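Local coordinates for putative thioesterase (Syntrophus aciditrophicus SB, PDB 3HDU), which probably hydrolyses thioesters, as a PaaI-type member of the hotdog-fold thioesterases, at residues S68-T73 and F119-Y124. Numbering follows the deposited sequence.
Sequences SAIDMT and FVCTGY
The Phe119 ring is the one flat group that carries this contact, and it meets the helix with its edge: Ala69 CB lies near the ring plane, 3.7 Å from Phe119 CE1, while the neighbouring ring of Phe46 is inclined to it by only about 20°. The arrangement is a worked example of the hotdog fold, in which a long antiparallel sheet wraps round a central helix. Here one turn of helix 58-85 rests on strand 118-128, the segments 68-73 and 119-124 crossing at -40° with their axes 8.3 Å apart at closest approach. Alternation along the strand selects what meets the helix: Phe119 and Cys121 point inward, Val120 and Thr122 outward. Phe119 CG sits in the crowded position between backbone N and carbonyl carbon (chi1 53°), which puts the CE1 edge of the ring against Ala69. Cys121 SG, anti to its own backbone N, instead reaches between Ile70 and Thr73; Ile70 CG1 flanks it at 4.1 Å, and the Ile70 side chain also touches Thr137 of the adjacent strand 132-141 and Val152 of strand 146-156 beyond it. At Gly123 no side chain intervenes, so the methyl Thr73 CG2 drops onto the backbone, 3.5 Å from Gly123 N; the CA atoms of Thr73 and Gly123 lie 5.8 Å apart, the nearest CA pair between the segments. The Thr73 hydroxyl, buried in this interface, turns back on its own helix, where Ala69 O accepts hydrogen bonds from both Thr73 N and Thr73 OG1. Thr73 OG1, 2.8 Å from Ala69 O, donates from above the carbonyl plane and helps to hold the side-chain rotation, OG1 beside the backbone N and CG2 anti to it, leaving Thr73 OG1 3.3 Å from Cys121 SG.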
# COMPACT_ATOMS: atom_id res chain seq x y z
N SER A 68 14.74 2.92 -12.81
CA SER A 68 15.78 3.96 -12.72
C SER A 68 15.32 5.30 -13.30
O SER A 68 15.51 6.33 -12.67
CB SER A 68 17.07 3.54 -13.41
OG SER A 68 17.65 2.44 -12.74
N ALA A 69 14.71 5.26 -14.49
CA ALA A 69 14.19 6.46 -15.17
C ALA A 69 13.14 7.20 -14.32
O ALA A 69 13.18 8.43 -14.22
CB ALA A 69 13.59 6.10 -16.52
N ILE A 70 12.23 6.43 -13.71
CA ILE A 70 11.20 6.97 -12.80
C ILE A 70 11.85 7.61 -11.56
O ILE A 70 11.46 8.71 -11.16
CB ILE A 70 10.14 5.88 -12.42
CG1 ILE A 70 9.24 5.58 -13.63
CG2 ILE A 70 9.27 6.31 -11.24
CD1 ILE A 70 8.26 4.43 -13.45
N ASP A 71 12.83 6.91 -10.98
CA ASP A 71 13.57 7.39 -9.81
C ASP A 71 14.35 8.68 -10.11
O ASP A 71 14.41 9.57 -9.26
CB ASP A 71 14.54 6.30 -9.30
CG ASP A 71 15.17 6.65 -7.95
OD1 ASP A 71 14.47 7.21 -7.08
OD2 ASP A 71 16.36 6.35 -7.75
N MSE A 72 14.96 8.76 -11.30
CA MSE A 72 15.70 9.95 -11.74
C MSE A 72 14.77 11.13 -11.99
O MSE A 72 15.09 12.25 -11.59
CB MSE A 72 16.52 9.66 -13.00
CG MSE A 72 17.71 8.72 -12.78
SE MSE A 72 19.09 9.48 -11.64
CE MSE A 72 19.56 11.03 -12.70
N THR A 73 13.65 10.88 -12.67
CA THR A 73 12.63 11.90 -12.94
C THR A 73 12.07 12.45 -11.62
O THR A 73 11.95 13.67 -11.45
CB THR A 73 11.47 11.36 -13.82
OG1 THR A 73 11.99 10.85 -15.05
CG2 THR A 73 10.44 12.45 -14.14
N PHE A 119 11.79 6.59 -24.64
CA PHE A 119 10.65 6.72 -23.72
C PHE A 119 10.77 8.03 -22.92
O PHE A 119 11.87 8.50 -22.65
CB PHE A 119 10.48 5.48 -22.82
CG PHE A 119 11.70 5.09 -22.07
CD1 PHE A 119 11.94 5.60 -20.79
CD2 PHE A 119 12.60 4.17 -22.61
CE1 PHE A 119 13.08 5.22 -20.07
CE2 PHE A 119 13.75 3.79 -21.90
CZ PHE A 119 13.99 4.32 -20.62
N VAL A 120 9.61 8.61 -22.58
CA VAL A 120 9.51 9.89 -21.87
C VAL A 120 8.80 9.67 -20.53
O VAL A 120 7.86 8.89 -20.45
CB VAL A 120 8.80 10.99 -22.73
CG1 VAL A 120 7.43 10.54 -23.21
CG2 VAL A 120 8.70 12.31 -21.97
N CYS A 121 9.29 10.37 -19.50
CA CYS A 121 8.76 10.28 -18.14
C CYS A 121 8.49 11.68 -17.60
O CYS A 121 9.39 12.53 -17.64
CB CYS A 121 9.76 9.55 -17.25
SG CYS A 121 9.19 9.24 -15.57
N THR A 122 7.26 11.93 -17.13
CA THR A 122 6.83 13.21 -16.55
C THR A 122 6.64 13.00 -15.04
O THR A 122 5.93 12.08 -14.64
CB THR A 122 5.50 13.69 -17.16
OG1 THR A 122 5.65 13.84 -18.58
CG2 THR A 122 5.07 15.02 -16.57
N GLY A 123 7.27 13.84 -14.21
CA GLY A 123 7.15 13.78 -12.74
C GLY A 123 6.34 14.95 -12.22
O GLY A 123 6.65 16.09 -12.54
N TYR A 124 5.29 14.67 -11.43
CA TYR A 124 4.42 15.70 -10.83
C TYR A 124 4.68 15.75 -9.33
O TYR A 124 4.48 14.74 -8.65
CB TYR A 124 2.94 15.38 -11.06
CG TYR A 124 2.55 15.18 -12.50
CD1 TYR A 124 2.23 16.26 -13.33
CD2 TYR A 124 2.49 13.89 -13.05
CE1 TYR A 124 1.86 16.07 -14.68
CE2 TYR A 124 2.12 13.68 -14.40
CZ TYR A 124 1.81 14.78 -15.20
OH TYR A 124 1.46 14.57 -16.51